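Local coordinates for ErfK/YbiS/YcfS/YnhG family protein (Xylanimonas cellulosilytica, PDB 4LPQ), which probably acts as a peptidoglycan L,D-transpeptidase, cross-linking cell-wall peptides through a catalytic domain joined to a putative peptidoglycan-binding domain, at residues 149-154 / 177-182; 167-172 / 181-186. One frame throughout, in Å; residues are numbered along the deposited sequence. Where two conformers were deposited one is given.

Contact 1 of 2, residues 149-154 / 177-182; sequences LELGDM and ASHGCV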
ATOM      1  N   LEU A 149     -11.705  11.284 -11.719  1.00 24.00           N
ATOM      2  CA  LEU A 149     -11.515   9.862 -12.058  1.00 23.06           C
ATOM      3  C   LEU A 149     -12.276   8.977 -11.100  1.00 22.24           C
ATOM      4  O   LEU A 149     -13.067   8.123 -11.490  1.00 24.73           O
ATOM      5  CB  LEU A 149      -9.997   9.471 -12.006  1.00 23.85           C
ATOM      6  CG  LEU A 149      -9.183   9.748 -13.237  1.00 37.84           C
ATOM      7  CD1 LEU A 149      -9.056  11.272 -13.461  1.00 53.89           C
ATOM      8  CD2 LEU A 149      -7.819   9.107 -13.012  1.00 40.89           C
ATOM      9  N   GLU A 150     -11.956   9.092  -9.838  1.00 22.17           N
ATOM     10  CA  GLU A 150     -12.494   8.234  -8.793  1.00 21.45           C
ATOM     11  C   GLU A 150     -13.904   8.623  -8.375  1.00 20.20           C
ATOM     12  O   GLU A 150     -14.197   9.812  -8.357  1.00 23.38           O
ATOM     13  CB  GLU A 150     -11.588   8.165  -7.580  1.00 21.27           C
ATOM     14  CG  GLU A 150     -10.145   7.752  -7.890  1.00 25.87           C
ATOM     15  CD  GLU A 150      -9.986   6.347  -8.505  1.00 22.48           C
ATOM     16  OE1 GLU A 150     -10.704   5.471  -8.127  1.00 31.44           O
ATOM     17  OE2 GLU A 150      -9.217   6.269  -9.445  1.00 30.34           O
ATOM     18  N   LEU A 151     -14.693   7.642  -7.963  1.00 23.58           N
ATOM     19  CA  LEU A 151     -16.046   7.926  -7.468  1.00 23.97           C
ATOM     20  C   LEU A 151     -16.155   8.507  -6.105  1.00 29.84           C
ATOM     21  O   LEU A 151     -17.048   9.343  -5.818  1.00 36.16           O
ATOM     22  CB  LEU A 151     -16.835   6.632  -7.504  1.00 28.90           C
ATOM     23  CG  LEU A 151     -17.243   6.146  -8.864  1.00 29.47           C
ATOM     24  CD1 LEU A 151     -18.100   4.905  -8.753  1.00 46.94           C
ATOM     25  CD2 LEU A 151     -18.033   7.291  -9.547  1.00 46.25           C
ATOM     26  N   GLY A 152     -15.312   8.064  -5.208  1.00 31.30           N
ATOM     27  CA  GLY A 152     -15.397   8.644  -3.833  1.00 30.56           C
ATOM     28  C   GLY A 152     -14.416   9.810  -3.719  1.00 27.12           C
ATOM     29  O   GLY A 152     -13.801  10.305  -4.710  1.00 31.37           O
ATOM     30  N   ASP A 153     -14.251  10.265  -2.515  1.00 22.13           N
ATOM     31  CA  ASP A 153     -13.284  11.315  -2.211  1.00 20.59           C
ATOM     32  C   ASP A 153     -11.906  10.685  -1.906  1.00 19.58           C
ATOM     33  O   ASP A 153     -11.780   9.511  -1.526  1.00 21.58           O
ATOM     34  CB  ASP A 153     -13.728  12.178  -1.034  1.00 25.27           C
ATOM     35  CG  ASP A 153     -14.933  13.050  -1.363  1.00 29.42           C
ATOM     36  OD1 ASP A 153     -15.166  13.484  -2.511  1.00 31.29           O
ATOM     37  OD2 ASP A 153     -15.652  13.301  -0.406  1.00 41.09           O
HETATM   38  N   MSE A 154     -10.907  11.508  -2.039  1.00 16.53           N
HETATM   39  CA  MSE A 154      -9.542  11.155  -1.878  1.00 13.45           C
HETATM   40  C   MSE A 154      -8.979  11.947  -0.705  1.00 14.09           C
HETATM   41  O   MSE A 154      -9.091  13.171  -0.602  1.00 15.39           O
HETATM   42  CB  MSE A 154      -8.707  11.587  -3.097  1.00 14.50           C
HETATM   43  CG  MSE A 154      -9.162  10.858  -4.358  1.00 15.67           C
HETATM   44 SE   MSE A 154      -7.958  11.222  -5.949  0.70 20.01          SE
HETATM   45  CE  MSE A 154      -8.257  13.039  -5.956  1.00 19.22           C
ATOM     46  N   ALA A 177      -8.760  -2.137  -7.448  1.00 13.77           N
ATOM     47  CA  ALA A 177     -10.162  -1.840  -7.293  1.00 15.40           C
ATOM     48  C   ALA A 177     -10.549  -0.426  -7.766  1.00 15.55           C
ATOM     49  O   ALA A 177     -11.753  -0.093  -7.694  1.00 20.49           O
ATOM     50  CB  ALA A 177     -10.559  -1.971  -5.830  1.00 17.81           C
ATOM     51  N   SER A 178      -9.569   0.407  -8.122  1.00 15.55           N
ATOM     52  CA  SER A 178      -9.848   1.809  -8.426  1.00 16.14           C
ATOM     53  C   SER A 178     -10.231   2.092  -9.855  1.00 15.95           C
ATOM     54  O   SER A 178     -10.186   1.229 -10.710  1.00 16.61           O
ATOM     55  CB  SER A 178      -8.675   2.678  -7.967  1.00 15.87           C
ATOM     56  OG  SER A 178      -7.679   2.665  -8.928  1.00 14.87           O
ATOM     57  N   HIS A 179     -10.487   3.380 -10.130  1.00 16.83           N
ATOM     58  CA  HIS A 179     -10.622   3.858 -11.535  1.00 16.63           C
ATOM     59  C   HIS A 179      -9.319   4.299 -12.143  1.00 16.49           C
ATOM     60  O   HIS A 179      -9.284   4.815 -13.252  1.00 21.90           O
ATOM     61  CB  HIS A 179     -11.604   5.002 -11.649  1.00 18.39           C
ATOM     62  CG  HIS A 179     -12.996   4.585 -11.540  1.00 21.39           C
ATOM     63  ND1 HIS A 179     -14.014   5.495 -11.584  1.00 27.18           N
ATOM     64  CD2 HIS A 179     -13.584   3.379 -11.562  1.00 26.36           C
ATOM     65  CE1 HIS A 179     -15.184   4.875 -11.565  1.00 32.86           C
ATOM     66  NE2 HIS A 179     -14.952   3.584 -11.619  1.00 28.48           N
ATOM     67  N   GLY A 180      -8.210   4.068 -11.415  1.00 16.00           N
ATOM     68  CA  GLY A 180      -6.938   4.400 -11.917  1.00 15.53           C
ATOM     69  C   GLY A 180      -6.004   5.027 -10.903  1.00 15.39           C
ATOM     70  O   GLY A 180      -4.750   4.936 -11.060  1.00 15.21           O
ATOM     71  N   CYS A 181      -6.518   5.780  -9.899  1.00 14.15           N
ATOM     72  CA  CYS A 181      -5.604   6.302  -8.906  1.00 13.21           C
ATOM     73  C   CYS A 181      -5.066   5.153  -8.028  1.00 14.15           C
ATOM     74  O   CYS A 181      -5.573   4.022  -8.054  1.00 14.92           O
ATOM     75  CB  CYS A 181      -6.320   7.274  -8.068  1.00 14.70           C
ATOM     76  SG  CYS A 181      -6.668   8.837  -8.961  1.00 16.41           S
ATOM     77  N   VAL A 182      -4.018   5.481  -7.269  1.00 12.82           N
ATOM     78  CA  VAL A 182      -3.419   4.508  -6.373  1.00 13.21           C
ATOM     79  C   VAL A 182      -3.806   4.794  -4.969  1.00 11.90           C
ATOM     80  O   VAL A 182      -3.401   5.826  -4.407  1.00 12.49           O
ATOM     81  CB  VAL A 182      -1.890   4.502  -6.549  1.00 13.51           C
ATOM     82  CG1 VAL A 182      -1.251   3.512  -5.619  1.00 13.62           C
ATOM     83  CG2 VAL A 182      -1.529   4.213  -8.037  1.00 15.10           C
TER

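Contact 2 of 2, residues 167-172 / 181-186; sequences HGSSSI and CVRVSN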
ATOM      1  N   HIS A 167      -3.400   8.518  -3.007  1.00 12.31           N
ATOM      2  CA  HIS A 167      -4.266   9.111  -1.975  1.00 12.11           C
ATOM      3  C   HIS A 167      -4.701   8.153  -0.956  1.00 11.06           C
ATOM      4  O   HIS A 167      -4.694   6.931  -1.212  1.00 12.29           O
ATOM      5  CB  HIS A 167      -5.491   9.792  -2.636  1.00 13.00           C
ATOM      6  CG  HIS A 167      -6.422   8.808  -3.282  1.00 12.56           C
ATOM      7  ND1 HIS A 167      -7.470   8.212  -2.604  1.00 13.46           N
ATOM      8  CD2 HIS A 167      -6.452   8.324  -4.535  1.00 15.33           C
ATOM      9  CE1 HIS A 167      -8.096   7.396  -3.453  1.00 14.45           C
ATOM     10  NE2 HIS A 167      -7.484   7.420  -4.614  1.00 16.49           N
ATOM     11  N   GLY A 168      -5.114   8.626   0.183  1.00 11.63           N
ATOM     12  CA  GLY A 168      -5.781   7.780   1.156  1.00 12.09           C
ATOM     13  C   GLY A 168      -7.229   7.480   0.816  1.00 12.28           C
ATOM     14  O   GLY A 168      -7.937   8.277   0.179  1.00 13.45           O
ATOM     15  N   SER A 169      -7.620   6.285   1.194  1.00 13.24           N
ATOM     16  CA  SER A 169      -8.951   5.762   0.887  1.00 14.47           C
ATOM     17  C   SER A 169      -9.482   4.949   2.022  1.00 14.38           C
ATOM     18  O   SER A 169      -8.696   4.440   2.826  1.00 13.97           O
ATOM     19  CB  SER A 169      -8.912   4.936  -0.385  1.00 17.60           C
ATOM     20  OG  SER A 169     -10.198   4.609  -0.904  1.00 28.58           O
ATOM     21  N   SER A 170     -10.791   4.723   2.086  1.00 15.23           N
ATOM     22  CA  SER A 170     -11.328   3.859   3.115  0.50 16.21           C
ATOM     23  C   SER A 170     -11.124   2.381   2.919  1.00 16.54           C
ATOM     24  O   SER A 170     -11.238   1.626   3.874  1.00 20.20           O
ATOM     25  CB  SER A 170     -12.856   4.080   3.236  0.50 19.46           C
ATOM     26  OG  SER A 170     -13.479   3.758   1.973  0.50 20.91           O
ATOM     27  N   SER A 171     -10.907   1.972   1.698  1.00 15.10           N
ATOM     28  CA  SER A 171     -10.769   0.545   1.320  1.00 17.08           C
ATOM     29  C   SER A 171      -9.630   0.388   0.333  1.00 13.68           C
ATOM     30  O   SER A 171      -9.605   0.965  -0.770  1.00 16.27           O
ATOM     31  CB  SER A 171     -12.044  -0.002   0.759  1.00 20.52           C
ATOM     32  OG  SER A 171     -11.877  -1.411   0.468  1.00 20.70           O
ATOM     33  N   ILE A 172      -8.725  -0.498   0.706  1.00 13.42           N
ATOM     34  CA  ILE A 172      -7.519  -0.798  -0.069  1.00 12.62           C
ATOM     35  C   ILE A 172      -7.437  -2.341  -0.136  1.00 12.49           C
ATOM     36  O   ILE A 172      -6.713  -2.949   0.659  1.00 13.29           O
ATOM     37  CB  ILE A 172      -6.280  -0.164   0.523  1.00 11.13           C
ATOM     38  CG1 ILE A 172      -6.478   1.302   0.837  1.00 13.50           C
ATOM     39  CG2 ILE A 172      -5.145  -0.325  -0.452  1.00 12.23           C
ATOM     40  CD1 ILE A 172      -6.857   1.560   2.284  1.00 14.41           C
ATOM     41  N   CYS A 181      -6.518   5.780  -9.899  1.00 14.15           N
ATOM     42  CA  CYS A 181      -5.604   6.302  -8.906  1.00 13.21           C
ATOM     43  C   CYS A 181      -5.066   5.153  -8.028  1.00 14.15           C
ATOM     44  O   CYS A 181      -5.573   4.022  -8.054  1.00 14.92           O
ATOM     45  CB  CYS A 181      -6.320   7.274  -8.068  1.00 14.70           C
ATOM     46  SG  CYS A 181      -6.668   8.837  -8.961  1.00 16.41           S
ATOM     47  N   VAL A 182      -4.018   5.481  -7.269  1.00 12.82           N
ATOM     48  CA  VAL A 182      -3.419   4.508  -6.373  1.00 13.21           C
ATOM     49  C   VAL A 182      -3.806   4.794  -4.969  1.00 11.90           C
ATOM     50  O   VAL A 182      -3.401   5.826  -4.407  1.00 12.49           O
ATOM     51  CB  VAL A 182      -1.890   4.502  -6.549  1.00 13.51           C
ATOM     52  CG1 VAL A 182      -1.251   3.512  -5.619  1.00 13.62           C
ATOM     53  CG2 VAL A 182      -1.529   4.213  -8.037  1.00 15.10           C
ATOM     54  N   ARG A 183      -4.568   3.928  -4.336  1.00 11.93           N
ATOM     55  CA  ARG A 183      -5.070   4.072  -2.998  1.00 13.48           C
ATOM     56  C   ARG A 183      -4.097   3.437  -1.970  1.00 12.27           C
ATOM     57  O   ARG A 183      -3.580   2.351  -2.235  1.00 12.87           O
ATOM     58  CB  ARG A 183      -6.405   3.255  -2.829  1.00 18.74           C
ATOM     59  CG  ARG A 183      -7.463   3.690  -3.729  1.00 21.61           C
ATOM     60  CD  ARG A 183      -8.590   2.700  -3.456  1.00 20.26           C
ATOM     61  NE  ARG A 183      -9.638   3.098  -4.255  1.00 20.90           N
ATOM     62  CZ  ARG A 183     -10.766   2.483  -4.312  1.00 36.23           C
ATOM     63  NH1 ARG A 183     -11.016   1.445  -3.491  1.00 30.86           N
ATOM     64  NH2 ARG A 183     -11.597   2.940  -5.186  1.00 37.58           N
ATOM     65  N   VAL A 184      -3.993   4.081  -0.846  1.00 11.76           N
ATOM     66  CA  VAL A 184      -3.313   3.578   0.361  1.00 10.70           C
ATOM     67  C   VAL A 184      -4.163   3.957   1.571  1.00 10.93           C
ATOM     68  O   VAL A 184      -5.107   4.730   1.436  1.00 11.73           O
ATOM     69  CB  VAL A 184      -1.869   4.101   0.506  1.00 12.83           C
ATOM     70  CG1 VAL A 184      -1.032   3.704  -0.726  1.00 12.74           C
ATOM     71  CG2 VAL A 184      -1.864   5.597   0.737  1.00 12.87           C
ATOM     72  N   SER A 185      -3.847   3.457   2.758  1.00 11.72           N
ATOM     73  CA  SER A 185      -4.599   3.869   3.947  1.00 12.27           C
ATOM     74  C   SER A 185      -4.408   5.338   4.272  1.00 11.84           C
ATOM     75  O   SER A 185      -3.365   5.915   3.918  1.00 12.21           O
ATOM     76  CB  SER A 185      -4.259   3.028   5.168  1.00 11.41           C
ATOM     77  OG  SER A 185      -2.950   3.323   5.654  1.00 12.78           O
ATOM     78  N   ASN A 186      -5.336   5.932   4.978  1.00 11.88           N
ATOM     79  CA  ASN A 186      -5.135   7.315   5.407  1.00 13.59           C
ATOM     80  C   ASN A 186      -3.878   7.488   6.281  1.00 13.16           C
ATOM     81  O   ASN A 186      -3.180   8.436   6.138  1.00 14.37           O
ATOM     82  CB  ASN A 186      -6.386   7.832   6.095  1.00 13.91           C
ATOM     83  CG  ASN A 186      -7.575   8.023   5.211  1.00 14.76           C
ATOM     84  OD1 ASN A 186      -7.536   7.968   4.027  1.00 14.07           O
ATOM     85  ND2 ASN A 186      -8.669   8.260   5.880  1.00 30.11           N
TER
HETATM   86  O   HOH W   1      -7.806   4.587   5.384  1.00 18.63           O

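Contact 1 of 2, residues 149-154 / 177-182
Glu150 reaches from the loop before strand 154-159 to the backbone of His179 and Cys181, a loop-to-loop, carboxylate-to-amide contact at the active site of the YkuD-type L,D-transpeptidase domain. Segment 177-182 carries the family's SHGC sequence, in which Cys181 is the predicted nucleophile. The two carboxylate oxygens divide the work. OE1 of Glu150 takes the N-H of His179 on its syn lone pair, 2.9 Å away and almost straight (171°), while OE2 of Glu150 accepts from N of Cys181 at 2.8 Å, the donor lying 41° above the carboxylate plane. The bend at chi2 of Glu150 (-62°) turns CD back toward the turn at 178-180, and the two bonds limit rotation of the buried carboxylate, whose OE1 also has a weak, long ion pair with Arg183. Within 177-182 the turn holds itself: OG of Ser178 accepts from N of Gly180, an ST turn, and donates to O of Cys181 at 2.7 Å, in the carbonyl plane. Gly180 takes a backbone conformation in which a beta carbon would collide with O of His179. At the ring of His179, ND1 donates a hydrogen bond to O of Leu149 at 2.8 Å, the oxygen lying in the ring plane, which helps orient the imidazole. CG of Leu151 meets CE1 of the same ring at 3.6 Å, approaching obliquely, and Tyr119 stacks on the ring. Around SG of Cys181, OE2 of Glu150 comes to 3.7 Å with CG of Glu150 beside it, CD2 of Leu149 packs against the sulfur, and the selenium of selenomethionine Met154 comes to 4.1 Å from SG of Cys181.

Contact 2 of 2, residues 167-172 / 181-186
His167, the predicted proton donor/acceptor, lies with its ring edge against CB of Cys181, NE2 of His167 being 3.6 Å from that carbon. CA of Arg183 lies over one ring face, and CG of Arg183 touches CE1 and NE2 of His167; the two side chains run side by side, ring and guanidinium planes 60° apart. With chi1 at 67°, CG of His167 sits between its backbone N and carbonyl carbon, and ND1 donates to O of Gly168 at 2.8 Å, an oxygen close to the ring plane but approached from above its own carbonyl plane, which restrains ring rotation. The extended Arg183 chain ends with NH1 donating to O of Ser171 at 3.1 Å, while OG of Ser169 lies over a face of the guanidinium. Parallel pairing supports these groups: N of His167 bonds to O of Val182, N of Val184 to O of His167, and N of Ser169 to O of Val184. Gly168 lets the strand pass close to Asn186, whose OD1 is 3.3 Å from C of Gly168. A water accepts from N of Asn186 and donates to O of Ser169. OG of Ser185 N-caps helix 186-196 through N of Ala188. CD1 of Ile172 packs on Ser185, and both residues touch Trp43 of helix 43-56. In the sheet, strand 164-168 lies between 182-184, parallel to it, and 154-159, antiparallel.

Overall arrangement
Both contacts belong to the L,D-transpeptidase catalytic domain, their centres about 8 Å apart, and share Cys181 and Val182, where loop 177-182 runs into strand 182-184 of contact 2. Along the chain the order is 149-154, 167-172, then the overlapping 177-182 and 181-186. Strands 154-159, 164-168 and 182-184 are consecutive neighbours in the mixed sheet, the first pair antiparallel and the second parallel. Contact 2 thus joins sheet strands, and contact 1 joins loops at the ends of two of them. SE of Met154 and CD2 of His167 meet at 3.6 Å. The arrangement brings the predicted nucleophile and proton donor/acceptor together in one site.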